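Local structure of teichoic acid D-alanine hydrolase (Staphylococcus aureus, 5ZH8) at residues L136-E141 against K323-E328; K78-L83 against K104-Q109; P337-L342 against H377-I382. The protein hydrolyses the ester bonds that hold D-alanine on wall teichoic acid and lipoteichoic acid, which affects methicillin resistance and cell wall structure in this bacterium. One frame throughout, in Å; residues are numbered along the deposited sequence.

Contact 1 of 3, residues L136-E141 against K323-E328; sequences LLKQLE and KQYPDE
The side chain of Lys138 reaches from helix 129-142 to the phenol end of Tyr325, which comes to meet it from the opposite direction. It is a small contact between two long groups: even the nearest pair of alpha carbons, Lys138 CA and Gln324 CA, is 12.9 Å apart, and only 67 Å² is buried between the segments. The ammonium NZ of Lys138 lies 3.3 Å from Tyr325 OH, a weak hydrogen bond, with Lys138 CE 3.7 Å from the same oxygen. NZ approaches the ring obliquely, and it is the hydroxyl that it meets.

The lysine chain does not run straight. CG leaves on the side away from the backbone N, and the chain is then kinked about its CB-CG and CG-CD bonds (chi2 64°, chi3 79°). With this bend Lys138 NZ ends beside Glu141, three residues on, and forms a salt bridge to Glu141 OE1 at 3.6 Å. Glu141 OE2 is hydrogen-bonded to Tyr331 OH, whose oxygen also has a weak bond to Lys138 NZ. The ammonium of this buried lysine thus has a carboxylate, which should offset its charge, and two weakly bonded tyrosine hydroxyls around it.

Helix 310-318 lines the surroundings: Ile312 lies against Lys138, while Pro315 and Leu316 touch Tyr325. The contact joins this helix and the loop after it to helix 129-142, which begins within a Ser-x-x-Lys sequence and so probably corresponds to the central helix of the serine beta-lactamase and penicillin-binding protein fold.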
loop_
_atom_site.group_PDB
_atom_site.type_symbol
_atom_site.label_atom_id
_atom_site.label_comp_id
_atom_site.label_asym_id
_atom_site.label_seq_id
_atom_site.Cartn_x
_atom_site.Cartn_y
_atom_site.Cartn_z
ATOM N N LEU A 136 -28.712 -1.630 4.531
ATOM C CA LEU A 136 -29.480 -1.785 5.759
ATOM C C LEU A 136 -30.079 -0.456 6.199
ATOM O O LEU A 136 -31.218 -0.412 6.650
ATOM C CB LEU A 136 -28.595 -2.365 6.870
ATOM C CG LEU A 136 -28.155 -3.827 6.715
ATOM C CD1 LEU A 136 -27.114 -4.180 7.765
ATOM C CD2 LEU A 136 -29.346 -4.776 6.796
ATOM N N LEU A 137 -29.302 0.615 6.067
ATOM C CA LEU A 137 -29.779 1.980 6.340
ATOM C C LEU A 137 -30.971 2.337 5.469
ATOM O O LEU A 137 -32.009 2.754 5.971
ATOM C CB LEU A 137 -28.675 3.014 6.098
ATOM C CG LEU A 137 -27.816 3.436 7.293
ATOM C CD1 LEU A 137 -26.804 4.472 6.830
ATOM C CD2 LEU A 137 -28.646 3.983 8.441
ATOM N N LYS A 138 -30.812 2.176 4.161
ATOM C CA LYS A 138 -31.882 2.488 3.222
ATOM C C LYS A 138 -33.129 1.666 3.534
ATOM O O LYS A 138 -34.246 2.192 3.525
ATOM C CB LYS A 138 -31.430 2.262 1.774
ATOM C CG LYS A 138 -32.499 2.575 0.728
ATOM C CD LYS A 138 -32.919 4.047 0.701
ATOM C CE LYS A 138 -31.896 4.901 -0.039
ATOM N NZ LYS A 138 -31.981 6.333 0.344
ATOM N N GLN A 139 -32.932 0.381 3.820
ATOM C CA GLN A 139 -34.035 -0.479 4.231
ATOM C C GLN A 139 -34.773 0.094 5.445
ATOM O O GLN A 139 -36.000 0.164 5.455
ATOM C CB GLN A 139 -33.533 -1.881 4.544
ATOM C CG GLN A 139 -33.280 -2.737 3.315
ATOM C CD GLN A 139 -32.608 -4.055 3.661
ATOM O OE1 GLN A 139 -32.089 -4.226 4.765
ATOM N NE2 GLN A 139 -32.611 -4.992 2.715
ATOM N N LEU A 140 -34.014 0.511 6.452
ATOM C CA LEU A 140 -34.581 1.093 7.663
ATOM C C LEU A 140 -35.323 2.404 7.418
ATOM O O LEU A 140 -36.288 2.704 8.114
ATOM C CB LEU A 140 -33.489 1.307 8.721
ATOM C CG LEU A 140 -32.971 0.022 9.367
ATOM C CD1 LEU A 140 -31.831 0.338 10.311
ATOM C CD2 LEU A 140 -34.092 -0.705 10.096
ATOM N N GLU A 141 -34.868 3.180 6.438
ATOM C CA GLU A 141 -35.547 4.417 6.043
ATOM C C GLU A 141 -36.923 4.118 5.465
ATOM O O GLU A 141 -37.902 4.772 5.825
ATOM C CB GLU A 141 -34.711 5.194 5.020
ATOM C CG GLU A 141 -33.429 5.777 5.580
ATOM C CD GLU A 141 -32.507 6.291 4.499
ATOM O OE1 GLU A 141 -32.949 7.143 3.710
ATOM O OE2 GLU A 141 -31.343 5.850 4.441
ATOM N N LYS A 323 -29.342 17.521 -4.424
ATOM C CA LYS A 323 -29.477 17.758 -3.025
ATOM C C LYS A 323 -29.480 16.449 -2.261
ATOM O O LYS A 323 -28.817 16.321 -1.266
ATOM C CB LYS A 323 -30.735 18.568 -2.775
ATOM C CG LYS A 323 -31.097 18.716 -1.324
ATOM C CD LYS A 323 -30.368 19.873 -0.694
ATOM C CE LYS A 323 -30.926 20.174 0.682
ATOM N NZ LYS A 323 -32.327 20.673 0.658
ATOM N N GLN A 324 -30.208 15.469 -2.760
ATOM C CA GLN A 324 -30.332 14.172 -2.101
ATOM C C GLN A 324 -29.043 13.377 -2.160
ATOM O O GLN A 324 -28.589 12.852 -1.138
ATOM C CB GLN A 324 -31.453 13.357 -2.747
ATOM C CG GLN A 324 -31.777 12.077 -1.998
ATOM C CD GLN A 324 -32.926 11.306 -2.601
ATOM O OE1 GLN A 324 -33.581 11.766 -3.539
ATOM N NE2 GLN A 324 -33.174 10.119 -2.069
ATOM N N TYR A 325 -28.474 13.284 -3.359
ATOM C CA TYR A 325 -27.226 12.565 -3.601
ATOM C C TYR A 325 -26.189 13.543 -4.159
ATOM O O TYR A 325 -25.934 13.553 -5.362
ATOM C CB TYR A 325 -27.464 11.424 -4.590
ATOM C CG TYR A 325 -28.388 10.353 -4.064
ATOM C CD1 TYR A 325 -27.923 9.377 -3.200
ATOM C CD2 TYR A 325 -29.730 10.319 -4.428
ATOM C CE1 TYR A 325 -28.766 8.393 -2.710
ATOM C CE2 TYR A 325 -30.583 9.339 -3.951
ATOM C CZ TYR A 325 -30.092 8.376 -3.089
ATOM O OH TYR A 325 -30.921 7.389 -2.596
ATOM N N PRO A 326 -25.598 14.381 -3.285
ATOM C CA PRO A 326 -24.692 15.447 -3.730
ATOM C C PRO A 326 -23.363 14.955 -4.285
ATOM O O PRO A 326 -22.800 15.587 -5.173
ATOM C CB PRO A 326 -24.454 16.255 -2.453
ATOM C CG PRO A 326 -24.645 15.279 -1.355
ATOM C CD PRO A 326 -25.745 14.372 -1.819
ATOM N N ASP A 327 -22.870 13.842 -3.760
ATOM C CA ASP A 327 -21.562 13.321 -4.132
ATOM C C ASP A 327 -21.721 12.031 -4.915
ATOM O O ASP A 327 -22.809 11.457 -4.973
ATOM C CB ASP A 327 -20.714 13.074 -2.872
ATOM C CG ASP A 327 -20.629 14.305 -1.968
ATOM O OD1 ASP A 327 -20.592 15.414 -2.536
ATOM O OD2 ASP A 327 -20.648 14.183 -0.720
ATOM N N GLU A 328 -20.629 11.587 -5.527
ATOM C CA GLU A 328 -20.595 10.291 -6.198
ATOM C C GLU A 328 -20.803 9.199 -5.163
ATOM O O GLU A 328 -21.487 8.204 -5.420
ATOM C CB GLU A 328 -19.258 10.084 -6.914
ATOM C CG GLU A 328 -19.036 11.023 -8.088
ATOM C CD GLU A 328 -17.745 10.750 -8.840
ATOM O OE1 GLU A 328 -16.825 10.119 -8.268
ATOM O OE2 GLU A 328 -17.648 11.177 -10.012
#

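Contact 2 of 3, residues K78-L83 against K104-Q109; sequences KIDKYL and KGYGYQ
An early helix laid along an antiparallel sheet is the setting here: helix 74-85 runs beside strand 99-106, with the short axes 10.6 Å apart and only 18° from parallel. Asp80 and Leu83, one turn apart on the helix, face Lys104 and Tyr106, two residues apart on the strand.

The polar half centres on one oxygen. Asp80 OD1 accepts from Tyr106 OH at 2.6 Å and from Lys104 NZ at 2.7 Å, the second bond also being a salt bridge. The tyrosine arrives on the anti side of the carboxylate, not far from its plane, whereas the ammonium comes from above that plane, 35° out of it. Asp80 swings its carboxylate away from its own backbone N (chi1 177°), which carries OD1 over to the strand, and Lys104 answers with a fully extended chain. These two donors, with a further hydrogen bond from just outside the segments, should hold the carboxylate firmly and favour its charged form. Tyr69 of strand 68-69 touches both Asp80 and Lys104.

The apolar half lies beside it. Leu83 crosses the Tyr106 ring at about a right angle, its CB over one face, 4.0 Å from the ring centroid of Tyr106 and offset toward the rim, in a CH-pi contact. Leu83 CD1 reaches Tyr106 CE1 at 3.5 Å. Asp80 meanwhile meets the hydroxyl end at the ring edge. Val92 of strand 90-96 packs on both Leu83 and Tyr106, so the helix rests on two adjacent strands, as the N-terminal helix does on the antiparallel sheet of the beta-lactamase-like fold.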
loop_
_atom_site.group_PDB
_atom_site.type_symbol
_atom_site.label_atom_id
_atom_site.label_comp_id
_atom_site.label_asym_id
_atom_site.label_seq_id
_atom_site.Cartn_x
_atom_site.Cartn_y
_atom_site.Cartn_z
ATOM N N LYS A 78 -8.637 -12.535 -23.315
ATOM C CA LYS A 78 -7.744 -11.394 -23.166
ATOM C C LYS A 78 -7.562 -11.065 -21.688
ATOM O O LYS A 78 -6.468 -10.740 -21.250
ATOM C CB LYS A 78 -8.327 -10.187 -23.908
ATOM C CG LYS A 78 -7.316 -9.275 -24.583
ATOM C CD LYS A 78 -8.031 -8.106 -25.269
ATOM C CE LYS A 78 -7.600 -7.854 -26.726
ATOM N NZ LYS A 78 -6.410 -6.974 -26.906
ATOM N N ILE A 79 -8.650 -11.145 -20.929
ATOM C CA ILE A 79 -8.638 -10.849 -19.495
ATOM C C ILE A 79 -7.802 -11.899 -18.765
ATOM O O ILE A 79 -6.900 -11.561 -18.003
ATOM C CB ILE A 79 -10.072 -10.821 -18.906
ATOM C CG1 ILE A 79 -10.859 -9.627 -19.463
ATOM C CG2 ILE A 79 -10.035 -10.746 -17.387
ATOM C CD1 ILE A 79 -12.367 -9.747 -19.320
ATOM N N ASP A 80 -8.111 -13.165 -19.009
ATOM C CA ASP A 80 -7.390 -14.261 -18.401
ATOM C C ASP A 80 -5.899 -14.153 -18.689
ATOM O O ASP A 80 -5.059 -14.279 -17.790
ATOM C CB ASP A 80 -7.929 -15.594 -18.929
ATOM C CG ASP A 80 -7.172 -16.783 -18.392
ATOM O OD1 ASP A 80 -7.310 -17.104 -17.186
ATOM O OD2 ASP A 80 -6.424 -17.382 -19.181
ATOM N N LYS A 81 -5.583 -13.908 -19.953
ATOM C CA LYS A 81 -4.199 -13.800 -20.382
ATOM C C LYS A 81 -3.498 -12.658 -19.667
ATOM O O LYS A 81 -2.343 -12.772 -19.268
ATOM C CB LYS A 81 -4.139 -13.590 -21.892
ATOM C CG LYS A 81 -2.745 -13.664 -22.464
ATOM C CD LYS A 81 -2.801 -13.778 -23.976
ATOM C CE LYS A 81 -1.468 -14.238 -24.546
ATOM N NZ LYS A 81 -1.117 -15.651 -24.189
ATOM N N TYR A 82 -4.206 -11.550 -19.512
ATOM C CA TYR A 82 -3.671 -10.398 -18.802
ATOM C C TYR A 82 -3.427 -10.744 -17.343
ATOM O O TYR A 82 -2.347 -10.482 -16.822
ATOM C CB TYR A 82 -4.602 -9.190 -18.911
ATOM C CG TYR A 82 -4.351 -8.190 -17.830
ATOM C CD1 TYR A 82 -3.133 -7.546 -17.740
ATOM C CD2 TYR A 82 -5.319 -7.914 -16.875
ATOM C CE1 TYR A 82 -2.874 -6.644 -16.734
ATOM C CE2 TYR A 82 -5.081 -6.999 -15.860
ATOM C CZ TYR A 82 -3.855 -6.377 -15.789
ATOM O OH TYR A 82 -3.622 -5.474 -14.785
ATOM N N LEU A 83 -4.420 -11.338 -16.689
ATOM C CA LEU A 83 -4.300 -11.698 -15.270
ATOM C C LEU A 83 -3.176 -12.691 -15.015
ATOM O O LEU A 83 -2.475 -12.580 -14.009
ATOM C CB LEU A 83 -5.614 -12.260 -14.730
ATOM C CG LEU A 83 -6.769 -11.263 -14.634
ATOM C CD1 LEU A 83 -8.001 -11.969 -14.095
ATOM C CD2 LEU A 83 -6.402 -10.070 -13.766
ATOM N N LYS A 104 -12.839 -17.158 -11.817
ATOM C CA LYS A 104 -11.560 -17.864 -11.815
ATOM C C LYS A 104 -10.600 -17.327 -10.761
ATOM O O LYS A 104 -10.515 -16.121 -10.536
ATOM C CB LYS A 104 -10.917 -17.774 -13.206
ATOM C CG LYS A 104 -9.689 -18.644 -13.379
ATOM C CD LYS A 104 -9.256 -18.709 -14.837
ATOM C CE LYS A 104 -8.063 -19.642 -15.012
ATOM N NZ LYS A 104 -7.539 -19.655 -16.409
ATOM N N GLY A 105 -9.883 -18.247 -10.120
ATOM C CA GLY A 105 -8.873 -17.915 -9.121
ATOM C C GLY A 105 -7.476 -18.031 -9.701
ATOM O O GLY A 105 -7.224 -18.869 -10.569
ATOM N N TYR A 106 -6.573 -17.180 -9.223
ATOM C CA TYR A 106 -5.191 -17.152 -9.680
ATOM C C TYR A 106 -4.254 -17.096 -8.469
ATOM O O TYR A 106 -4.519 -16.386 -7.495
ATOM C CB TYR A 106 -4.951 -15.926 -10.556
ATOM C CG TYR A 106 -5.804 -15.829 -11.805
ATOM C CD1 TYR A 106 -7.100 -15.322 -11.750
ATOM C CD2 TYR A 106 -5.300 -16.204 -13.055
ATOM C CE1 TYR A 106 -7.877 -15.215 -12.899
ATOM C CE2 TYR A 106 -6.070 -16.101 -14.209
ATOM C CZ TYR A 106 -7.350 -15.601 -14.128
ATOM O OH TYR A 106 -8.110 -15.482 -15.257
ATOM N N GLY A 107 -3.142 -17.823 -8.536
ATOM C CA GLY A 107 -2.191 -17.854 -7.426
ATOM C C GLY A 107 -2.760 -18.500 -6.168
ATOM O O GLY A 107 -3.645 -19.354 -6.248
ATOM N N TYR A 108 -2.271 -18.071 -5.006
ATOM C CA TYR A 108 -2.555 -18.752 -3.744
ATOM C C TYR A 108 -3.458 -17.988 -2.782
ATOM O O TYR A 108 -3.310 -16.783 -2.584
ATOM C CB TYR A 108 -1.240 -19.090 -3.041
ATOM C CG TYR A 108 -0.427 -20.108 -3.801
ATOM C CD1 TYR A 108 0.466 -19.714 -4.798
ATOM C CD2 TYR A 108 -0.567 -21.466 -3.547
ATOM C CE1 TYR A 108 1.210 -20.647 -5.497
ATOM C CE2 TYR A 108 0.171 -22.403 -4.246
ATOM C CZ TYR A 108 1.054 -21.990 -5.213
ATOM O OH TYR A 108 1.778 -22.931 -5.899
ATOM N N GLN A 109 -4.394 -18.723 -2.188
ATOM C CA GLN A 109 -5.227 -18.230 -1.089
ATOM C C GLN A 109 -4.425 -18.230 0.209
ATOM O O GLN A 109 -4.511 -17.292 1.008
ATOM C CB GLN A 109 -6.453 -19.130 -0.942
ATOM C CG GLN A 109 -7.354 -18.820 0.242
ATOM C CD GLN A 109 -8.366 -19.919 0.460
ATOM O OE1 GLN A 109 -9.041 -20.342 -0.479
ATOM N NE2 GLN A 109 -8.463 -20.399 1.693
#

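Contact 3 of 3, residues P337-L342 against H377-I382; sequences PTLNRL and HIYNDI
The Tyr379 ring presents its edge to the backbone of Thr338, whose O lies near the ring plane and accepts a hydrogen bond from Tyr379 OH at 2.9 Å. The hydroxyl sits in the carbonyl plane, on a lone pair, with a C=O...O angle of 140°. Leu339 crosses the same ring at a slant: its CB packs against the phenol end, 3.6 Å from Tyr379 CZ, and its CD2 comes within 3.6 Å of Tyr379 CE2. That branch gets there because CG of Leu339 is tucked between the backbone N and the carbonyl carbon (chi1 56°). The pair joins helix 371-382, which lies against the main sheet as C-terminal helices do in beta-lactamase-like folds, to the chain just before strand 340-346; Tyr354 of the neighbouring strand also touches Leu339. The helix widens here into a pi-type turn, Ile382 N bonding to His377 O at 2.9 Å. On this turn His377 donates its ND1 N-H to the anti lone pair of Asp381 OD2 at 2.8 Å, the acceptor tilted 21° from the ring plane. Arg341 and His377 lie beside the second subunit, against its Ser268 and Leu87 respectively.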
loop_
_atom_site.group_PDB
_atom_site.type_symbol
_atom_site.label_atom_id
_atom_site.label_comp_id
_atom_site.label_asym_id
_atom_site.label_seq_id
_atom_site.Cartn_x
_atom_site.Cartn_y
_atom_site.Cartn_z
ATOM N N PRO A 337 -19.440 8.869 -13.416
ATOM C CA PRO A 337 -19.933 9.123 -14.767
ATOM C C PRO A 337 -20.001 7.914 -15.695
ATOM O O PRO A 337 -21.000 7.753 -16.396
ATOM C CB PRO A 337 -18.939 10.148 -15.305
ATOM C CG PRO A 337 -18.556 10.918 -14.102
ATOM C CD PRO A 337 -18.451 9.886 -13.018
ATOM N N THR A 338 -18.965 7.079 -15.704
ATOM C CA THR A 338 -18.907 5.955 -16.645
ATOM C C THR A 338 -19.169 4.608 -15.992
ATOM O O THR A 338 -19.218 3.589 -16.689
ATOM C CB THR A 338 -17.530 5.872 -17.323
ATOM O OG1 THR A 338 -16.534 5.597 -16.332
ATOM C CG2 THR A 338 -17.194 7.161 -18.019
ATOM N N LEU A 339 -19.338 4.600 -14.666
ATOM C CA LEU A 339 -19.359 3.351 -13.898
ATOM C C LEU A 339 -19.762 3.567 -12.448
ATOM O O LEU A 339 -19.714 4.685 -11.949
ATOM C CB LEU A 339 -17.974 2.696 -13.937
ATOM C CG LEU A 339 -16.794 3.558 -13.448
ATOM C CD1 LEU A 339 -16.615 3.484 -11.933
ATOM C CD2 LEU A 339 -15.502 3.148 -14.149
ATOM N N ASN A 340 -20.172 2.485 -11.792
ATOM C CA ASN A 340 -20.327 2.454 -10.337
ATOM C C ASN A 340 -19.163 1.657 -9.762
ATOM O O ASN A 340 -18.733 0.662 -10.347
ATOM C CB ASN A 340 -21.658 1.810 -9.918
ATOM C CG ASN A 340 -22.850 2.737 -10.103
ATOM O OD1 ASN A 340 -22.764 3.759 -10.788
ATOM N ND2 ASN A 340 -23.975 2.374 -9.496
ATOM N N ARG A 341 -18.672 2.088 -8.606
ATOM C CA ARG A 341 -17.460 1.533 -8.039
ATOM C C ARG A 341 -17.614 1.180 -6.560
ATOM O O ARG A 341 -18.183 1.951 -5.787
ATOM C CB ARG A 341 -16.321 2.536 -8.225
ATOM C CG ARG A 341 -15.056 2.233 -7.443
ATOM C CD ARG A 341 -13.993 3.274 -7.747
ATOM N NE ARG A 341 -12.692 2.927 -7.171
ATOM C CZ ARG A 341 -12.322 3.191 -5.918
ATOM N NH1 ARG A 341 -13.154 3.802 -5.081
ATOM N NH2 ARG A 341 -11.121 2.841 -5.497
ATOM N N LEU A 342 -17.109 0.004 -6.191
ATOM C CA LEU A 342 -16.860 -0.344 -4.791
ATOM C C LEU A 342 -15.384 -0.696 -4.631
ATOM O O LEU A 342 -14.747 -1.181 -5.567
ATOM C CB LEU A 342 -17.708 -1.534 -4.330
ATOM C CG LEU A 342 -19.199 -1.290 -4.131
ATOM C CD1 LEU A 342 -19.940 -1.375 -5.446
ATOM C CD2 LEU A 342 -19.792 -2.291 -3.154
ATOM N N HIS A 377 -8.177 -1.650 -16.590
ATOM C CA HIS A 377 -7.730 -2.224 -17.840
ATOM C C HIS A 377 -8.769 -3.207 -18.357
ATOM O O HIS A 377 -9.012 -3.288 -19.554
ATOM C CB HIS A 377 -6.385 -2.909 -17.654
ATOM C CG HIS A 377 -5.852 -3.533 -18.902
ATOM N ND1 HIS A 377 -5.456 -2.793 -19.994
ATOM C CD2 HIS A 377 -5.646 -4.829 -19.229
ATOM C CE1 HIS A 377 -5.035 -3.604 -20.944
ATOM N NE2 HIS A 377 -5.129 -4.845 -20.501
ATOM N N ILE A 378 -9.392 -3.943 -17.448
ATOM C CA ILE A 378 -10.421 -4.907 -17.819
ATOM C C ILE A 378 -11.703 -4.194 -18.275
ATOM O O ILE A 378 -12.263 -4.506 -19.319
ATOM C CB ILE A 378 -10.714 -5.859 -16.644
ATOM C CG1 ILE A 378 -9.517 -6.788 -16.428
ATOM C CG2 ILE A 378 -11.985 -6.658 -16.888
ATOM C CD1 ILE A 378 -9.617 -7.661 -15.192
ATOM N N TYR A 379 -12.150 -3.226 -17.491
ATOM C CA TYR A 379 -13.417 -2.547 -17.739
ATOM C C TYR A 379 -13.346 -1.580 -18.936
ATOM O O TYR A 379 -14.220 -1.578 -19.809
ATOM C CB TYR A 379 -13.822 -1.808 -16.468
ATOM C CG TYR A 379 -15.184 -1.152 -16.491
ATOM C CD1 TYR A 379 -16.337 -1.879 -16.212
ATOM C CD2 TYR A 379 -15.309 0.212 -16.745
ATOM C CE1 TYR A 379 -17.580 -1.264 -16.206
ATOM C CE2 TYR A 379 -16.541 0.837 -16.746
ATOM C CZ TYR A 379 -17.675 0.100 -16.473
ATOM O OH TYR A 379 -18.896 0.730 -16.464
ATOM N N ASN A 380 -12.305 -0.758 -18.960
ATOM C CA ASN A 380 -12.160 0.260 -19.986
ATOM C C ASN A 380 -11.482 -0.275 -21.241
ATOM O O ASN A 380 -11.992 -0.084 -22.342
ATOM C CB ASN A 380 -11.370 1.454 -19.443
ATOM C CG ASN A 380 -12.067 2.129 -18.282
ATOM O OD1 ASN A 380 -13.290 2.227 -18.256
ATOM N ND2 ASN A 380 -11.295 2.612 -17.326
ATOM N N ASP A 381 -10.337 -0.935 -21.095
ATOM C CA ASP A 381 -9.556 -1.319 -22.269
ATOM C C ASP A 381 -10.096 -2.579 -22.936
ATOM O O ASP A 381 -10.340 -2.585 -24.144
ATOM C CB ASP A 381 -8.067 -1.466 -21.927
ATOM C CG ASP A 381 -7.450 -0.165 -21.419
ATOM O OD1 ASP A 381 -7.967 0.925 -21.756
ATOM O OD2 ASP A 381 -6.443 -0.225 -20.680
ATOM N N ILE A 382 -10.305 -3.641 -22.165
ATOM C CA ILE A 382 -10.701 -4.914 -22.759
ATOM C C ILE A 382 -12.201 -4.960 -23.044
ATOM O O ILE A 382 -12.605 -5.221 -24.174
ATOM C CB ILE A 382 -10.277 -6.107 -21.887
ATOM C CG1 ILE A 382 -8.751 -6.116 -21.729
ATOM C CG2 ILE A 382 -10.768 -7.405 -22.508
ATOM C CD1 ILE A 382 -8.204 -7.229 -20.850
#

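In the fold
From the N terminus the contacts follow in series, none enclosing or crossing another. Contact 2 closes first, a short loop through the hairpin of strands 90-96 and 99-106. Contact 1 closes a long one, bringing helix 129-142 to the loop before strand 329-330 across 181 intervening residues, many of them helical. Contact 3 closes last, spanning strands 340-346, 349-355 and 359-365, the last three along the chain. Contacts 2 and 3 reach the same main sheet and touch through their helices, with Ile79 against Ile378 and Ile382. Contact 1 lies across the chain's centre from contact 2, their centres about 35 Å apart; it meets contact 3 where Glu328 packs on Pro337.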